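Local coordinates for protein polyisoprenyl-teichoic acid--peptidoglycan teichoic acid transferase TagV (Bacillus subtilis, PDB 6UF3) that belongs to the LytR-CpsA-Psr family of bacterial proteins and is built around a mixed beta sheet with helices packed on both of its faces, at residues M40-I45 with R163-L168; E81-I86 with L222-S227. All blocks are in the same frame, centred on the assembly; numbering follows the deposited sequence.

Interaction 1: M40-I45 with R163-L168; sequences MKMLSI and RQKQIL
Met-42 and Ser-44, two residues apart on strand 39-44, both face Lys-165 of helix 158-177, and Met-42 also reaches Leu-168 nearly one helical turn further on. Strand residues 40-44 and helix residues 163-168 run roughly antiparallel, at 148° between their N-to-C directions, with axes 9.7 Å apart at their closest. This is a strand-on-helix layer of an alpha/beta fold, made here by very few side chains.

The apolar part centres on Met-42. With CG anti to the backbone N (chi1 -178°), its chain extends from the sheet toward the helix and bends only at the thioether. Met-42 SD lies 3.8 Å from Lys-165 CG, the two chains passing alongside in opposite senses. The terminal methyl then crosses to the leucine, Met-42 CE standing 3.7 Å from Leu-168 CD2. Ile-29 and Val-31 of the adjoining strand, and Ile-172 further along the helix, also touch Met-42.

The second group is polar at its far end. Lys-165 turns at its CG-CD bond (chi3 -73°), which carries its outer methylenes past Ser-44; Lys-165 CE comes within 3.3 Å of Ser-44 OG, a packing contact of carbon on oxygen. The hydroxyl has a weak hydrogen bond with Asn-161, from the preceding turn of the same helix. Lys-165 NZ donates to a water at 2.8 Å, and the same water accepts from Ser-44 N at 2.9 Å, a one-water bridge from helix side chain to strand backbone.

One lysine thus plays two parts, its methylenes packing against sulfur and hydroxyl while its ammonium group meets the strand through water. Because both donors point at the water oxygen, its own hydrogens probably turn to other acceptors.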
loop_
_atom_site.group_PDB
_atom_site.type_symbol
_atom_site.label_atom_id
_atom_site.label_comp_id
_atom_site.label_asym_id
_atom_site.label_seq_id
_atom_site.Cartn_x
_atom_site.Cartn_y
_atom_site.Cartn_z
ATOM N N MET A 40 -8.760 9.981 7.432
ATOM C CA MET A 40 -7.684 9.148 6.894
ATOM C C MET A 40 -6.717 9.975 6.058
ATOM O O MET A 40 -7.106 10.923 5.379
ATOM C CB MET A 40 -8.199 8.032 5.969
ATOM C CG MET A 40 -8.972 6.914 6.613
ATOM S SD MET A 40 -9.099 5.546 5.428
ATOM C CE MET A 40 -10.609 4.777 6.026
ATOM N N LYS A 41 -5.449 9.551 6.060
ATOM C CA LYS A 41 -4.450 10.062 5.131
ATOM C C LYS A 41 -3.759 8.874 4.479
ATOM O O LYS A 41 -3.749 7.776 5.042
ATOM C CB LYS A 41 -3.425 10.962 5.828
ATOM C CG LYS A 41 -4.084 12.115 6.560
ATOM C CD LYS A 41 -3.105 13.233 6.913
ATOM C CE LYS A 41 -3.784 14.293 7.749
ATOM N NZ LYS A 41 -4.847 15.034 7.011
ATOM N N MET A 42 -3.221 9.091 3.275
ATOM C CA MET A 42 -2.627 8.006 2.496
ATOM C C MET A 42 -1.383 8.493 1.773
ATOM O O MET A 42 -1.354 9.614 1.264
ATOM C CB MET A 42 -3.629 7.425 1.471
ATOM C CG MET A 42 -3.049 6.239 0.664
ATOM S SD MET A 42 -4.153 5.541 -0.580
ATOM C CE MET A 42 -5.514 4.993 0.450
ATOM N N LEU A 43 -0.359 7.634 1.725
ATOM C CA LEU A 43 0.908 7.960 1.093
ATOM C C LEU A 43 1.500 6.694 0.480
ATOM O O LEU A 43 1.697 5.716 1.199
ATOM C CB LEU A 43 1.855 8.544 2.145
ATOM C CG LEU A 43 3.335 8.771 1.872
ATOM C CD1 LEU A 43 3.526 10.024 1.026
ATOM C CD2 LEU A 43 4.054 8.885 3.193
ATOM N N SER A 44 1.777 6.692 -0.831
ATOM C CA SER A 44 2.571 5.586 -1.371
ATOM C C SER A 44 4.042 5.960 -1.363
ATOM O O SER A 44 4.400 7.133 -1.431
ATOM C CB SER A 44 2.126 5.191 -2.784
ATOM O OG SER A 44 2.255 6.258 -3.705
ATOM N N ILE A 45 4.893 4.950 -1.254
ATOM C CA ILE A 45 6.338 5.151 -1.285
ATOM C C ILE A 45 6.890 4.461 -2.526
ATOM O O ILE A 45 6.797 3.232 -2.637
ATOM C CB ILE A 45 7.026 4.608 -0.025
ATOM C CG1 ILE A 45 6.379 5.184 1.245
ATOM C CG2 ILE A 45 8.515 4.919 -0.098
ATOM C CD1 ILE A 45 6.782 4.433 2.537
ATOM N N ARG A 163 -2.055 3.468 -9.884
ATOM C CA ARG A 163 -3.053 2.405 -10.003
ATOM C C ARG A 163 -3.186 1.590 -8.718
ATOM O O ARG A 163 -4.292 1.149 -8.376
ATOM C CB ARG A 163 -2.715 1.501 -11.191
ATOM C CG ARG A 163 -3.034 2.141 -12.537
ATOM C CD ARG A 163 -2.613 1.264 -13.703
ATOM N NE ARG A 163 -1.377 1.740 -14.320
ATOM C CZ ARG A 163 -0.198 1.131 -14.209
ATOM N NH1 ARG A 163 -0.084 0.012 -13.503
ATOM N NH2 ARG A 163 0.870 1.641 -14.810
ATOM N N GLN A 164 -2.083 1.380 -7.993
ATOM C CA GLN A 164 -2.168 0.701 -6.703
ATOM C C GLN A 164 -3.020 1.496 -5.718
ATOM O O GLN A 164 -3.865 0.931 -5.009
ATOM C CB GLN A 164 -0.760 0.467 -6.139
ATOM C CG GLN A 164 0.036 -0.578 -6.905
ATOM C CD GLN A 164 1.540 -0.429 -6.725
ATOM O OE1 GLN A 164 2.011 0.261 -5.820
ATOM N NE2 GLN A 164 2.298 -1.066 -7.604
ATOM N N LYS A 165 -2.809 2.814 -5.650
ATOM C CA LYS A 165 -3.633 3.611 -4.751
ATOM C C LYS A 165 -5.085 3.596 -5.203
ATOM O O LYS A 165 -5.996 3.593 -4.371
ATOM C CB LYS A 165 -3.093 5.035 -4.658
ATOM C CG LYS A 165 -1.915 5.155 -3.686
ATOM C CD LYS A 165 -1.486 6.602 -3.496
ATOM C CE LYS A 165 -0.762 7.123 -4.733
ATOM N NZ LYS A 165 -0.378 8.563 -4.603
ATOM N N GLN A 166 -5.318 3.579 -6.517
ATOM C CA GLN A 166 -6.686 3.451 -7.031
ATOM C C GLN A 166 -7.361 2.174 -6.535
ATOM O O GLN A 166 -8.543 2.183 -6.151
ATOM C CB GLN A 166 -6.656 3.465 -8.557
ATOM C CG GLN A 166 -7.593 4.434 -9.214
ATOM C CD GLN A 166 -7.478 4.386 -10.723
ATOM O OE1 GLN A 166 -6.552 3.782 -11.267
ATOM N NE2 GLN A 166 -8.424 5.010 -11.406
ATOM N N ILE A 167 -6.633 1.055 -6.566
ATOM C CA ILE A 167 -7.182 -0.214 -6.084
ATOM C C ILE A 167 -7.515 -0.119 -4.599
ATOM O O ILE A 167 -8.591 -0.540 -4.154
ATOM C CB ILE A 167 -6.193 -1.359 -6.372
ATOM C CG1 ILE A 167 -6.160 -1.652 -7.870
ATOM C CG2 ILE A 167 -6.534 -2.626 -5.569
ATOM C CD1 ILE A 167 -4.867 -2.310 -8.321
ATOM N N LEU A 168 -6.581 0.419 -3.803
ATOM C CA LEU A 168 -6.835 0.509 -2.367
ATOM C C LEU A 168 -8.007 1.440 -2.066
ATOM O O LEU A 168 -8.820 1.158 -1.181
ATOM C CB LEU A 168 -5.581 0.976 -1.630
ATOM C CG LEU A 168 -5.646 1.059 -0.104
ATOM C CD1 LEU A 168 -6.044 -0.267 0.520
ATOM C CD2 LEU A 168 -4.258 1.511 0.412
HETATM O O HOH W 1 1.341 9.098 -2.469
#

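Interaction 2: E81-I86 with L222-S227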
loop_
_atom_site.group_PDB
_atom_site.type_symbol
_atom_site.label_atom_id
_atom_site.label_comp_id
_atom_site.label_asym_id
_atom_site.label_seq_id
_atom_site.Cartn_x
_atom_site.Cartn_y
_atom_site.Cartn_z
ATOM N N GLU A 81 9.098 3.055 9.166
ATOM C CA GLU A 81 9.024 3.846 10.397
ATOM C C GLU A 81 10.134 4.897 10.447
ATOM O O GLU A 81 9.896 6.065 10.781
ATOM C CB GLU A 81 9.104 2.931 11.623
ATOM C CG GLU A 81 7.804 2.165 11.890
ATOM C CD GLU A 81 7.880 1.249 13.096
ATOM O OE1 GLU A 81 8.958 0.659 13.363
ATOM O OE2 GLU A 81 6.854 1.106 13.798
ATOM N N ASN A 82 11.363 4.492 10.141
ATOM C CA ASN A 82 12.479 5.430 10.184
ATOM C C ASN A 82 12.342 6.509 9.115
ATOM O O ASN A 82 12.665 7.682 9.357
ATOM C CB ASN A 82 13.790 4.671 10.002
ATOM C CG ASN A 82 14.156 3.840 11.215
ATOM O OD1 ASN A 82 13.471 3.883 12.238
ATOM N ND2 ASN A 82 15.253 3.087 11.114
ATOM N N PHE A 83 11.883 6.124 7.926
ATOM C CA PHE A 83 11.749 7.068 6.824
ATOM C C PHE A 83 10.682 8.119 7.110
ATOM O O PHE A 83 10.897 9.316 6.858
ATOM C CB PHE A 83 11.424 6.299 5.544
ATOM C CG PHE A 83 11.299 7.165 4.332
ATOM C CD1 PHE A 83 12.376 7.892 3.866
ATOM C CD2 PHE A 83 10.098 7.239 3.644
ATOM C CE1 PHE A 83 12.257 8.686 2.742
ATOM C CE2 PHE A 83 9.977 8.031 2.522
ATOM C CZ PHE A 83 11.058 8.757 2.074
ATOM N N LEU A 84 9.529 7.696 7.634
ATOM C CA LEU A 84 8.418 8.614 7.867
ATOM C C LEU A 84 8.391 9.172 9.280
ATOM O O LEU A 84 7.557 10.046 9.564
ATOM C CB LEU A 84 7.076 7.918 7.585
ATOM C CG LEU A 84 6.875 7.430 6.151
ATOM C CD1 LEU A 84 5.523 6.702 5.959
ATOM C CD2 LEU A 84 7.046 8.575 5.164
ATOM N N GLN A 85 9.256 8.674 10.165
ATOM C CA GLN A 85 9.324 9.123 11.553
ATOM C C GLN A 85 7.953 9.039 12.217
ATOM O O GLN A 85 7.517 9.945 12.923
ATOM C CB GLN A 85 9.912 10.531 11.648
ATOM C CG GLN A 85 11.400 10.550 11.400
ATOM C CD GLN A 85 12.169 9.841 12.492
ATOM O OE1 GLN A 85 12.269 10.335 13.614
ATOM N NE2 GLN A 85 12.725 8.681 12.167
ATOM N N ILE A 86 7.267 7.929 11.966
ATOM C CA ILE A 86 6.015 7.601 12.650
ATOM C C ILE A 86 6.046 6.130 13.017
ATOM O O ILE A 86 6.778 5.337 12.412
ATOM C CB ILE A 86 4.772 7.907 11.786
ATOM C CG1 ILE A 86 4.809 7.148 10.450
ATOM C CG2 ILE A 86 4.584 9.414 11.603
ATOM C CD1 ILE A 86 3.418 6.909 9.842
ATOM N N LEU A 222 -1.085 12.318 0.463
ATOM C CA LEU A 222 0.206 12.985 0.504
ATOM C C LEU A 222 1.138 12.339 -0.508
ATOM O O LEU A 222 0.849 11.281 -1.064
ATOM C CB LEU A 222 0.817 12.913 1.906
ATOM C CG LEU A 222 -0.105 13.311 3.063
ATOM C CD1 LEU A 222 0.658 13.297 4.370
ATOM C CD2 LEU A 222 -0.733 14.676 2.844
ATOM N N SER A 223 2.268 13.000 -0.755
ATOM C CA SER A 223 3.189 12.565 -1.796
ATOM C C SER A 223 4.620 12.644 -1.295
ATOM O O SER A 223 4.995 13.604 -0.619
ATOM C CB SER A 223 3.058 13.434 -3.059
ATOM O OG SER A 223 1.758 13.333 -3.608
ATOM N N ILE A 224 5.420 11.641 -1.652
ATOM C CA ILE A 224 6.873 11.743 -1.534
ATOM C C ILE A 224 7.370 12.325 -2.853
ATOM O O ILE A 224 7.477 11.618 -3.856
ATOM C CB ILE A 224 7.533 10.397 -1.234
ATOM C CG1 ILE A 224 6.958 9.769 0.043
ATOM C CG2 ILE A 224 9.045 10.583 -1.114
ATOM C CD1 ILE A 224 7.271 10.539 1.306
ATOM N N THR A 225 7.648 13.626 -2.863
ATOM C CA THR A 225 8.249 14.235 -4.036
ATOM C C THR A 225 9.759 13.994 -4.026
ATOM O O THR A 225 10.360 13.682 -2.993
ATOM C CB THR A 225 7.945 15.730 -4.093
ATOM O OG1 THR A 225 8.515 16.379 -2.956
ATOM C CG2 THR A 225 6.423 15.973 -4.098
ATOM N N GLY A 226 10.365 14.126 -5.196
ATOM C CA GLY A 226 11.785 13.872 -5.309
ATOM C C GLY A 226 12.240 13.918 -6.747
ATOM O O GLY A 226 11.532 14.411 -7.628
ATOM N N SER A 227 13.446 13.405 -6.971
ATOM C CA SER A 227 14.110 13.510 -8.263
ATOM C C SER A 227 14.604 12.150 -8.722
ATOM O O SER A 227 15.041 11.336 -7.908
ATOM C CB SER A 227 15.306 14.479 -8.206
ATOM O OG SER A 227 14.921 15.733 -7.680
#
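The phenyl ring of Phe-83 meets Ile-224 obliquely: the methyl Ile-224 CD1 lies 3.9 Å from Phe-83 CE2, and Ile-224 CG2 comes within 4.2 Å of CZ on the same ring. Both branches of the isoleucine therefore lean on the outer end of the ring, while Thr-49, Pro-241 and Leu-246 supply further contacts with Phe-83. CG of Phe-83 is anti to the backbone N (chi1 -178°), which sends the ring out from the last turn of helix 72-84 to meet a side chain arriving from the opposite direction. Leu-84 adds a looser contact, its CD2 lying 4.3 Å from Ile-224 CD1.

A second flat group lies at the helix end. The amide of Gln-85, the first residue to leave helical geometry, folds back so that NE2 donates to Asn-82 O at 3.0 Å. The bond is nearly straight (172°), with the acceptor in the plane of the Gln-85 amide and the donor tilted from that of the Asn-82 carbonyl.

Helix 243-257 borders this buried contact: Arg-250 binds the carbonyl of Phe-83, and Gln-254 that of Gln-85. Ile-224, in the link between strands 220-222 and 226-231, also packs on Phe-239 and Pro-241 of strand 236-241.

How the interactions relate
From the N terminus, the chain passes segment 40-45, then 81-86, 163-168 and 222-227, so the two contacts cross rather than nest. Interaction 1 closes a loop of 117 intervening residues, and interaction 2, opened inside it, closes one of 135 beyond its end. Strand 39-44 joins them. Met-42 serves interaction 1 on the face toward helix 158-177, whereas Leu-43, pointing away from that helix, packs on Leu-84 and Ile-224 of interaction 2. A probable backbone hydrogen bond between Met-42 O and Leu-222 N sets strand 220-222 beside it at the sheet margin. Together they join helix 158-177 to the mixed sheet, and helix 72-84 to the link leading from its edge strand into the two-stranded sheet.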